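Local coordinates for protein tyrosyl-tRNA synthetase (Pyrococcus horikoshii, PDB 2CYC) that binds L-tyrosine and, as a class I tyrosine–tRNA ligase, activates it with ATP and transfers it to the acceptor end of tRNA(Tyr), at residues L9-P14 / E22-L27; I30-Q35 / E214-V219; V93-F98 / F118-E123; M170-D175 / R191-I196. One frame throughout, in Å; residues are numbered along the deposited sequence.

Interactions 1 and 2 follow one another along the chain and share helix 21-30, their centres about 13 Å apart: the helix packs on helix 3-11 through L24, and its C-terminal turn leads into the loop of interaction 2, with L27 touching V219. Interaction 2 joins that loop to strand 214-223, and residues 36 to 213, which include interactions 3 and then 4, lie between its two segments. Interaction 3 fits a helix against strand 117-120 of the same mixed sheet that interaction 2 reaches. Interaction 4, about 20 Å away centre to centre, brings two helices together at the bound tyrosine. Interactions 1 and 2 lie away from this site, whereas interaction 4 contributes Q172 and D175 to it.

Interaction 1 of 4, residues L9-P14 / E22-L27; sequences LVLKKP and ENLRHL
Helices 3-11 and 21-30, the first two of the chain, meet where V10 and L11 both touch one methyl group of L24. That methyl is CD2. V10 approaches it head on, the two side chains reaching toward each other tip to tip, with V10 CG1 at 3.8 Å from L24 CD2 and V10 CB almost as near. L11 comes differently: its side chain slides past L24 in the opposite direction, and only L11 CD2 touches, 3.9 Å from L24 CD2. L24 reaches this place because CG stands anti to the backbone N (chi1 172°), carrying the branched end out from its helix. Between the two helices the chain runs through strand 15-19, which pairs antiparallel with strand 214-223 of the mixed sheet, so the contact belongs to a helix-strand-helix unit at the edge of the synthetase core. V10 also packs on V221 of that sheet strand and on F61 of helix 48-63, and a compact beta-branched residue suits a spot enclosed on several sides. L11 lies nearer solvent, where a flexible leucine can bend its end inward. Beyond it K12 leaves helical geometry, its NZ salt-bridged to D60 and E300, while K57 NZ bonds to the carbonyl oxygens of L9, V10 and K12 at the end of helix 3-11.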
# COMPACT_ATOMS: atom_id res chain seq x y z
N LEU A 9 -14.01 -29.75 17.46
CA LEU A 9 -12.55 -29.69 17.42
C LEU A 9 -12.14 -28.23 17.15
O LEU A 9 -11.17 -27.73 17.72
CB LEU A 9 -12.01 -30.59 16.30
CG LEU A 9 -11.30 -31.95 16.53
CD1 LEU A 9 -11.04 -32.21 18.00
CD2 LEU A 9 -12.15 -33.06 15.92
N VAL A 10 -12.87 -27.55 16.27
CA VAL A 10 -12.54 -26.16 15.95
C VAL A 10 -12.87 -25.27 17.15
O VAL A 10 -12.11 -24.36 17.50
CB VAL A 10 -13.34 -25.66 14.72
CG1 VAL A 10 -13.12 -24.16 14.51
CG2 VAL A 10 -12.90 -26.43 13.49
N LEU A 11 -13.99 -25.57 17.80
CA LEU A 11 -14.47 -24.81 18.94
C LEU A 11 -13.77 -25.03 20.29
O LEU A 11 -13.76 -24.13 21.12
CB LEU A 11 -15.97 -25.08 19.12
CG LEU A 11 -16.95 -24.28 18.26
CD1 LEU A 11 -17.05 -22.87 18.80
CD2 LEU A 11 -16.49 -24.25 16.80
N LYS A 12 -13.16 -26.19 20.50
CA LYS A 12 -12.52 -26.45 21.78
C LYS A 12 -11.41 -25.48 22.17
O LYS A 12 -10.68 -24.96 21.30
CB LYS A 12 -11.99 -27.88 21.83
CG LYS A 12 -11.01 -28.22 20.74
CD LYS A 12 -10.52 -29.67 20.83
CE LYS A 12 -9.64 -29.90 22.05
NZ LYS A 12 -8.81 -31.13 21.91
N LYS A 13 -11.29 -25.23 23.47
CA LYS A 13 -10.27 -24.32 24.00
C LYS A 13 -8.92 -24.77 23.48
O LYS A 13 -8.69 -25.96 23.29
CB LYS A 13 -10.26 -24.33 25.53
CG LYS A 13 -11.45 -23.62 26.13
CD LYS A 13 -11.35 -23.50 27.64
CE LYS A 13 -12.19 -22.33 28.15
NZ LYS A 13 -13.58 -22.35 27.60
N PRO A 14 -7.98 -23.83 23.32
CA PRO A 14 -8.08 -22.39 23.61
C PRO A 14 -8.90 -21.49 22.67
O PRO A 14 -8.77 -20.27 22.74
CB PRO A 14 -6.62 -21.97 23.69
CG PRO A 14 -6.00 -22.79 22.59
CD PRO A 14 -6.63 -24.17 22.82
N GLU A 22 -21.97 -20.77 12.19
CA GLU A 22 -22.87 -21.06 11.09
C GLU A 22 -22.12 -21.19 9.76
O GLU A 22 -22.38 -22.10 8.98
CB GLU A 22 -23.93 -19.97 10.98
CG GLU A 22 -24.76 -20.07 9.71
CD GLU A 22 -25.78 -18.94 9.57
OE1 GLU A 22 -26.37 -18.81 8.48
OE2 GLU A 22 -25.99 -18.19 10.55
N ASN A 23 -21.19 -20.28 9.49
CA ASN A 23 -20.45 -20.34 8.23
C ASN A 23 -19.51 -21.55 8.23
O ASN A 23 -19.31 -22.20 7.20
CB ASN A 23 -19.66 -19.06 7.98
CG ASN A 23 -19.05 -19.02 6.58
OD1 ASN A 23 -17.93 -18.54 6.39
ND2 ASN A 23 -19.80 -19.51 5.60
N LEU A 24 -18.96 -21.87 9.40
CA LEU A 24 -18.06 -23.01 9.54
C LEU A 24 -18.81 -24.29 9.18
O LEU A 24 -18.30 -25.12 8.42
CB LEU A 24 -17.55 -23.10 10.99
CG LEU A 24 -16.75 -24.36 11.36
CD1 LEU A 24 -15.39 -24.36 10.64
CD2 LEU A 24 -16.55 -24.39 12.88
N ARG A 25 -20.00 -24.44 9.74
CA ARG A 25 -20.82 -25.61 9.48
C ARG A 25 -21.16 -25.67 7.99
O ARG A 25 -21.13 -26.73 7.38
CB ARG A 25 -22.10 -25.54 10.32
CG ARG A 25 -23.12 -26.65 10.03
CD ARG A 25 -24.26 -26.56 11.02
NE ARG A 25 -25.41 -27.37 10.65
CZ ARG A 25 -26.53 -27.41 11.36
NH1 ARG A 25 -27.54 -28.17 10.96
NH2 ARG A 25 -26.65 -26.69 12.46
N HIS A 26 -21.49 -24.52 7.43
CA HIS A 26 -21.79 -24.41 6.02
C HIS A 26 -20.60 -24.93 5.20
O HIS A 26 -20.77 -25.75 4.29
CB HIS A 26 -22.08 -22.95 5.67
CG HIS A 26 -22.32 -22.70 4.21
ND1 HIS A 26 -23.32 -23.32 3.50
CD2 HIS A 26 -21.68 -21.88 3.34
CE1 HIS A 26 -23.30 -22.89 2.25
NE2 HIS A 26 -22.32 -22.02 2.13
N LEU A 27 -19.40 -24.47 5.54
CA LEU A 27 -18.21 -24.92 4.82
C LEU A 27 -18.03 -26.43 4.91
O LEU A 27 -17.68 -27.08 3.93
CB LEU A 27 -16.95 -24.22 5.34
CG LEU A 27 -16.86 -22.70 5.16
CD1 LEU A 27 -15.42 -22.26 5.38
CD2 LEU A 27 -17.33 -22.30 3.78

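Interaction 2 of 4, residues I30-Q35 / E214-V219; sequences IGAPLQ and EKLKPV
L216 spreads its two methyl groups over the turn that ends helix 21-30, one on A32 and the other on I30. The closer half is the approach of A32 CB to L216 CD1, 3.7 Å, with both residues buried. A32 adds a single carbon, and the longer L216 spans most of the gap between the two backbones, its CG anti to the carbonyl carbon (chi1 -54°). Around L216 the packing continues on L27 of the helix and on I209 and H211 of the neighbouring antiparallel strand, so its branched end is shared among several elements of the core. The other half is looser. I30 and L216 slide past each other in opposite directions, and I30 CD1 comes only to 4.1 Å from L216 CD2. I30 is partly exposed; its CG1 sits between the backbone N and the carbonyl carbon (chi1 67°), and with chi2 extended CD1 is carried toward the leucine. The chain can turn here because G31, with positive phi (69°), forms a Schellman motif that closes the helix, A32 N probably bonding to L27 O at 3.1 Å. After this turn A32 points toward L216 and the chain leads on toward strand 36-40, a parallel strand of the class I synthetase core. No hydrogen bond crosses between the segments, so this join rests on the burial of hydrocarbon, tighter at A32 and slacker at I30, with no directional bond between them to set the rotation of the side chains.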
# COMPACT_ATOMS: atom_id res chain seq x y z
N ILE A 30 -20.92 -28.18 2.65
CA ILE A 30 -20.80 -28.07 1.20
C ILE A 30 -19.50 -28.66 0.67
O ILE A 30 -19.27 -28.69 -0.53
CB ILE A 30 -20.90 -26.60 0.75
CG1 ILE A 30 -19.68 -25.83 1.26
CG2 ILE A 30 -22.21 -26.00 1.28
CD1 ILE A 30 -19.76 -24.33 1.05
N GLY A 31 -18.66 -29.13 1.58
CA GLY A 31 -17.39 -29.71 1.17
C GLY A 31 -16.42 -28.69 0.60
O GLY A 31 -15.62 -29.00 -0.29
N ALA A 32 -16.48 -27.46 1.09
CA ALA A 32 -15.57 -26.43 0.61
C ALA A 32 -14.14 -26.77 1.02
O ALA A 32 -13.91 -27.54 1.95
CB ALA A 32 -15.97 -25.08 1.20
N PRO A 33 -13.14 -26.24 0.29
CA PRO A 33 -11.75 -26.53 0.65
C PRO A 33 -11.48 -26.02 2.06
O PRO A 33 -12.00 -24.98 2.46
CB PRO A 33 -10.95 -25.77 -0.41
CG PRO A 33 -11.89 -24.67 -0.85
CD PRO A 33 -13.21 -25.40 -0.91
N LEU A 34 -10.67 -26.76 2.81
CA LEU A 34 -10.35 -26.38 4.18
C LEU A 34 -8.85 -26.10 4.30
O LEU A 34 -8.05 -26.99 4.57
CB LEU A 34 -10.75 -27.51 5.15
CG LEU A 34 -12.24 -27.85 5.15
CD1 LEU A 34 -12.52 -29.08 6.01
CD2 LEU A 34 -13.02 -26.66 5.65
N GLN A 35 -8.49 -24.84 4.07
CA GLN A 35 -7.10 -24.44 4.16
C GLN A 35 -6.97 -23.46 5.31
O GLN A 35 -7.57 -22.39 5.32
CB GLN A 35 -6.64 -23.77 2.86
CG GLN A 35 -5.25 -23.16 2.94
CD GLN A 35 -4.16 -24.20 3.02
OE1 GLN A 35 -3.47 -24.36 4.05
NE2 GLN A 35 -3.98 -24.93 1.93
N GLU A 214 -19.86 -20.24 -5.98
CA GLU A 214 -20.11 -19.24 -4.95
C GLU A 214 -18.86 -18.65 -4.30
O GLU A 214 -17.88 -19.36 -4.04
CB GLU A 214 -21.02 -19.82 -3.86
CG GLU A 214 -22.39 -20.28 -4.37
CD GLU A 214 -23.25 -19.13 -4.88
OE1 GLU A 214 -24.35 -19.41 -5.41
OE2 GLU A 214 -22.84 -17.96 -4.76
N LYS A 215 -18.91 -17.35 -4.03
CA LYS A 215 -17.81 -16.68 -3.36
C LYS A 215 -18.02 -16.90 -1.88
O LYS A 215 -19.07 -16.55 -1.33
CB LYS A 215 -17.79 -15.18 -3.68
CG LYS A 215 -17.25 -14.86 -5.07
CD LYS A 215 -17.16 -13.35 -5.31
CE LYS A 215 -16.61 -13.05 -6.69
NZ LYS A 215 -16.43 -11.58 -6.90
N LEU A 216 -17.03 -17.49 -1.23
CA LEU A 216 -17.12 -17.79 0.19
C LEU A 216 -16.46 -16.75 1.08
O LEU A 216 -15.63 -15.96 0.63
CB LEU A 216 -16.48 -19.14 0.48
CG LEU A 216 -16.94 -20.36 -0.31
CD1 LEU A 216 -16.11 -21.56 0.15
CD2 LEU A 216 -18.44 -20.60 -0.09
N LYS A 217 -16.83 -16.79 2.35
CA LYS A 217 -16.26 -15.92 3.36
C LYS A 217 -15.42 -16.85 4.23
O LYS A 217 -15.88 -17.92 4.63
CB LYS A 217 -17.34 -15.27 4.22
CG LYS A 217 -18.17 -14.24 3.48
CD LYS A 217 -19.24 -13.62 4.36
CE LYS A 217 -20.08 -12.63 3.55
NZ LYS A 217 -21.11 -11.92 4.36
N PRO A 218 -14.17 -16.48 4.50
CA PRO A 218 -13.38 -17.38 5.33
C PRO A 218 -13.93 -17.35 6.75
O PRO A 218 -14.57 -16.38 7.16
CB PRO A 218 -11.98 -16.78 5.26
CG PRO A 218 -12.26 -15.30 5.11
CD PRO A 218 -13.38 -15.31 4.09
N VAL A 219 -13.68 -18.43 7.49
CA VAL A 219 -14.10 -18.54 8.88
C VAL A 219 -12.91 -18.09 9.73
O VAL A 219 -11.78 -18.55 9.51
CB VAL A 219 -14.44 -20.01 9.23
CG1 VAL A 219 -14.64 -20.16 10.73
CG2 VAL A 219 -15.70 -20.45 8.49

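Interaction 3 of 4, residues V93-F98 / F118-E123; sequences VALKYF and FVLASE
L120 holds its forked end up against helix 87-108, where A94 and L95 receive it. The leucine stands at the end of strand 117-120 with CG anti to the backbone N (chi1 -173°), which lifts both methyls toward the helix. L120 CD1 does most of the touching: it lies 4.1 Å from A94 CB and 3.9 Å from L95 CD1. L95 CD1 also comes to 4.1 Å from L120 CD2, so it rests against both prongs of the fork, the two leucine side chains crossing at about a right angle. L95 starts out across the contact rather than into it, and its chi1 of -95° lies off the usual staggered positions as its end bends over L120. A94 is buried and short, as suits the helix face that points at the strand, whereas L95 lies at the exposed border. Helix 87-108 forms part of the beta-alpha-beta crossover between parallel strands 69-72 and 117-120 of the nucleotide-binding core. At 94-98 it widens into a pi-type turn, V93 O accepting from both Y97 N and F98 N. On the strand side E123 OE1 takes L120 N at 2.9 Å, nearly straight (170°) but from above the carboxylate plane, and E123 N returns a bond to L120 O. The backbone of L120 is thus fixed by polar bonds within its own segment, while its side chain meets the helix through apolar contact alone.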
# COMPACT_ATOMS: atom_id res chain seq x y z
N VAL A 93 16.31 -15.98 10.92
CA VAL A 93 15.67 -16.35 12.17
C VAL A 93 14.40 -17.16 11.92
O VAL A 93 14.15 -18.17 12.58
CB VAL A 93 15.30 -15.10 13.01
CG1 VAL A 93 14.40 -15.49 14.17
CG2 VAL A 93 16.58 -14.43 13.53
N ALA A 94 13.60 -16.71 10.97
CA ALA A 94 12.35 -17.39 10.64
C ALA A 94 12.60 -18.86 10.27
O ALA A 94 11.96 -19.77 10.79
CB ALA A 94 11.65 -16.66 9.48
N LEU A 95 13.55 -19.08 9.37
CA LEU A 95 13.89 -20.41 8.90
C LEU A 95 14.76 -21.26 9.83
O LEU A 95 14.59 -22.47 9.89
CB LEU A 95 14.59 -20.31 7.53
CG LEU A 95 13.71 -20.48 6.29
CD1 LEU A 95 12.40 -19.72 6.45
CD2 LEU A 95 14.48 -20.00 5.07
N LYS A 96 15.67 -20.63 10.56
CA LYS A 96 16.55 -21.40 11.42
C LYS A 96 16.12 -21.57 12.86
O LYS A 96 16.56 -22.51 13.53
CB LYS A 96 17.96 -20.81 11.37
CG LYS A 96 18.64 -21.01 10.03
CD LYS A 96 20.03 -20.38 10.02
CE LYS A 96 20.77 -20.68 8.73
NZ LYS A 96 22.12 -20.04 8.69
N TYR A 97 15.26 -20.69 13.34
CA TYR A 97 14.79 -20.80 14.72
C TYR A 97 13.29 -20.94 14.87
O TYR A 97 12.80 -21.92 15.44
CB TYR A 97 15.22 -19.58 15.55
CG TYR A 97 14.49 -19.50 16.87
CD1 TYR A 97 14.80 -20.38 17.92
CD2 TYR A 97 13.45 -18.58 17.06
CE1 TYR A 97 14.09 -20.35 19.11
CE2 TYR A 97 12.73 -18.55 18.25
CZ TYR A 97 13.05 -19.44 19.27
OH TYR A 97 12.35 -19.41 20.46
N PHE A 98 12.56 -19.96 14.36
CA PHE A 98 11.11 -19.95 14.51
C PHE A 98 10.39 -21.17 13.95
O PHE A 98 9.55 -21.75 14.63
CB PHE A 98 10.52 -18.67 13.90
CG PHE A 98 9.15 -18.36 14.40
CD1 PHE A 98 8.03 -18.98 13.85
CD2 PHE A 98 8.98 -17.50 15.48
CE1 PHE A 98 6.76 -18.75 14.37
CE2 PHE A 98 7.70 -17.26 16.01
CZ PHE A 98 6.59 -17.89 15.45
N PHE A 118 4.73 -24.99 5.93
CA PHE A 118 5.47 -23.84 6.42
C PHE A 118 5.77 -22.96 5.21
O PHE A 118 6.42 -23.40 4.26
CB PHE A 118 6.75 -24.27 7.15
CG PHE A 118 6.51 -24.76 8.55
CD1 PHE A 118 6.11 -26.08 8.78
CD2 PHE A 118 6.62 -23.89 9.63
CE1 PHE A 118 5.82 -26.52 10.07
CE2 PHE A 118 6.33 -24.31 10.93
CZ PHE A 118 5.94 -25.63 11.15
N VAL A 119 5.29 -21.73 5.25
CA VAL A 119 5.46 -20.78 4.14
C VAL A 119 6.11 -19.47 4.59
O VAL A 119 5.63 -18.81 5.51
CB VAL A 119 4.08 -20.46 3.50
CG1 VAL A 119 4.18 -19.30 2.54
CG2 VAL A 119 3.54 -21.70 2.77
N LEU A 120 7.21 -19.10 3.94
CA LEU A 120 7.87 -17.83 4.23
C LEU A 120 7.05 -16.82 3.43
O LEU A 120 6.90 -16.98 2.22
CB LEU A 120 9.32 -17.87 3.73
CG LEU A 120 10.22 -16.68 4.11
CD1 LEU A 120 10.25 -16.53 5.63
CD2 LEU A 120 11.63 -16.90 3.56
N ALA A 121 6.53 -15.78 4.08
CA ALA A 121 5.69 -14.79 3.37
C ALA A 121 6.24 -14.32 2.03
O ALA A 121 5.50 -14.24 1.05
CB ALA A 121 5.41 -13.57 4.27
N SER A 122 7.53 -14.02 1.99
CA SER A 122 8.12 -13.54 0.74
C SER A 122 7.89 -14.47 -0.45
O SER A 122 7.98 -14.04 -1.60
CB SER A 122 9.62 -13.26 0.94
OG SER A 122 10.28 -14.37 1.54
N GLU A 123 7.58 -15.74 -0.18
CA GLU A 123 7.30 -16.69 -1.25
C GLU A 123 6.11 -16.18 -2.06
O GLU A 123 6.07 -16.34 -3.28
CB GLU A 123 6.96 -18.09 -0.68
CG GLU A 123 8.06 -18.76 0.15
CD GLU A 123 7.62 -20.11 0.73
OE1 GLU A 123 8.25 -20.59 1.72
OE2 GLU A 123 6.66 -20.71 0.20

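Interaction 4 of 4, residues M170-D175 / R191-I196; sequences MMQVAD and RKAHVI. With TYR (tyrosine), chain C.
Q172 and V173 of helix 164-178 meet A193 and I196 of helix 191-200 in the Rossmann-type catalytic core, where the axes of segments 170-175 and 191-196 cross at -61° beside the bound tyrosine. The side chain of Q172 runs over the face of the ligand ring. Its CB lies near the phenol end; CG, anti to the backbone N (chi1 -175°), comes 3.5 Å from TYR CZ; CD sits over the ring, with the amide plane almost parallel to it. At the tip OE1 accepts from TYR N at 2.9 Å, while NE2 donates to Q190 OE1 and to a water that H194 NE2 also meets, and rests 4.0 Å from A193 CB. With only CB, A193 lets the amide lie between helix 191-200 and the substrate. Replacing Q172 by a leucine would probably leave the ligand's ammonium group without this acceptor and the water without its amide donor. V173 CG2 lies 3.5 Å from A193 O and 4.2 Å from I196 CG2, the two branched side chains crossing at about a right angle; both are buried, and they extend the apolar contact past the alanine. M170 packs on F163 of the second subunit. At the other end of the substrate TYR OH donates to D175 OD2 at 2.5 Å, though the exact place of this carboxylate is less sure, and D175 OD1 is bonded to Y130 OH.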
# COMPACT_ATOMS: atom_id res chain seq x y z
N MET A 170 -3.42 -4.46 5.16
CA MET A 170 -3.99 -4.86 3.89
C MET A 170 -3.24 -6.09 3.37
O MET A 170 -3.80 -6.92 2.65
CB MET A 170 -3.93 -3.69 2.90
CG MET A 170 -4.81 -2.51 3.33
SD MET A 170 -6.58 -2.92 3.45
CE MET A 170 -6.73 -3.43 5.20
N MET A 171 -1.97 -6.21 3.74
CA MET A 171 -1.18 -7.37 3.34
C MET A 171 -1.68 -8.61 4.10
O MET A 171 -1.74 -9.71 3.55
CB MET A 171 0.30 -7.14 3.65
CG MET A 171 1.01 -6.17 2.71
SD MET A 171 2.62 -5.69 3.38
CE MET A 171 3.49 -7.30 3.36
N GLN A 172 -2.05 -8.42 5.37
CA GLN A 172 -2.53 -9.54 6.18
C GLN A 172 -3.83 -10.07 5.60
O GLN A 172 -4.04 -11.29 5.54
CB GLN A 172 -2.74 -9.13 7.65
CG GLN A 172 -3.14 -10.32 8.58
CD GLN A 172 -2.79 -10.09 10.05
OE1 GLN A 172 -1.93 -9.27 10.36
NE2 GLN A 172 -3.43 -10.84 10.95
N VAL A 173 -4.71 -9.17 5.17
CA VAL A 173 -5.96 -9.62 4.58
C VAL A 173 -5.69 -10.33 3.25
O VAL A 173 -6.27 -11.39 2.98
CB VAL A 173 -6.92 -8.43 4.37
CG1 VAL A 173 -8.15 -8.86 3.60
CG2 VAL A 173 -7.34 -7.88 5.74
N ALA A 174 -4.81 -9.76 2.44
CA ALA A 174 -4.45 -10.34 1.14
C ALA A 174 -3.81 -11.72 1.31
O ALA A 174 -4.04 -12.63 0.50
CB ALA A 174 -3.48 -9.40 0.39
N ASP A 175 -3.02 -11.88 2.36
CA ASP A 175 -2.38 -13.16 2.64
C ASP A 175 -3.44 -14.25 2.73
O ASP A 175 -3.20 -15.40 2.34
CB ASP A 175 -1.63 -13.13 3.98
CG ASP A 175 -0.44 -12.20 3.96
OD1 ASP A 175 0.08 -11.92 2.86
OD2 ASP A 175 -0.02 -11.77 5.05
N ARG A 191 -8.19 -10.14 15.44
CA ARG A 191 -9.56 -10.22 14.92
C ARG A 191 -10.00 -9.12 13.97
O ARG A 191 -10.81 -9.36 13.07
CB ARG A 191 -10.57 -10.36 16.07
CG ARG A 191 -10.86 -9.08 16.85
CD ARG A 191 -11.79 -9.38 18.02
NE ARG A 191 -13.06 -9.95 17.57
CZ ARG A 191 -14.06 -9.23 17.08
NH1 ARG A 191 -15.18 -9.84 16.69
NH2 ARG A 191 -13.95 -7.91 16.98
N LYS A 192 -9.48 -7.91 14.15
CA LYS A 192 -9.86 -6.82 13.27
C LYS A 192 -9.57 -7.13 11.81
O LYS A 192 -10.37 -6.81 10.93
CB LYS A 192 -9.15 -5.53 13.67
CG LYS A 192 -9.75 -4.86 14.90
CD LYS A 192 -8.91 -3.65 15.28
CE LYS A 192 -9.45 -2.99 16.54
NZ LYS A 192 -8.60 -1.81 16.88
N ALA A 193 -8.42 -7.74 11.55
CA ALA A 193 -8.03 -8.07 10.18
C ALA A 193 -8.99 -9.09 9.58
O ALA A 193 -9.29 -9.07 8.39
CB ALA A 193 -6.60 -8.60 10.14
N HIS A 194 -9.46 -10.00 10.43
CA HIS A 194 -10.36 -11.04 9.97
C HIS A 194 -11.78 -10.49 9.74
O HIS A 194 -12.48 -10.94 8.84
CB HIS A 194 -10.33 -12.20 10.98
CG HIS A 194 -9.02 -12.93 10.99
ND1 HIS A 194 -8.69 -13.89 11.93
CD2 HIS A 194 -7.96 -12.87 10.14
CE1 HIS A 194 -7.50 -14.39 11.66
NE2 HIS A 194 -7.03 -13.79 10.57
N VAL A 195 -12.18 -9.50 10.54
CA VAL A 195 -13.50 -8.90 10.34
C VAL A 195 -13.51 -8.19 8.97
O VAL A 195 -14.51 -8.22 8.25
CB VAL A 195 -13.84 -7.88 11.47
CG1 VAL A 195 -15.17 -7.18 11.18
CG2 VAL A 195 -13.91 -8.60 12.81
N ILE A 196 -12.40 -7.56 8.61
CA ILE A 196 -12.29 -6.89 7.32
C ILE A 196 -12.29 -7.95 6.21
O ILE A 196 -12.99 -7.81 5.20
CB ILE A 196 -11.01 -6.04 7.24
CG1 ILE A 196 -11.10 -4.87 8.23
CG2 ILE A 196 -10.81 -5.53 5.83
CD1 ILE A 196 -9.77 -4.14 8.47
N TYR C . -0.11 -9.53 12.59
CA TYR C . 0.34 -10.85 13.13
C TYR C . 1.01 -10.67 14.49
O TYR C . 1.25 -9.51 14.88
CB TYR C . 1.32 -11.51 12.14
CG TYR C . 0.70 -11.86 10.81
CD1 TYR C . -0.37 -12.76 10.73
CD2 TYR C . 1.17 -11.30 9.62
CE1 TYR C . -0.95 -13.08 9.49
CE2 TYR C . 0.61 -11.62 8.39
CZ TYR C . -0.46 -12.50 8.33
OH TYR C . -1.02 -12.81 7.10
OXT TYR C . 1.29 -11.70 15.14
O HOH W 1 -4.50 -13.48 9.87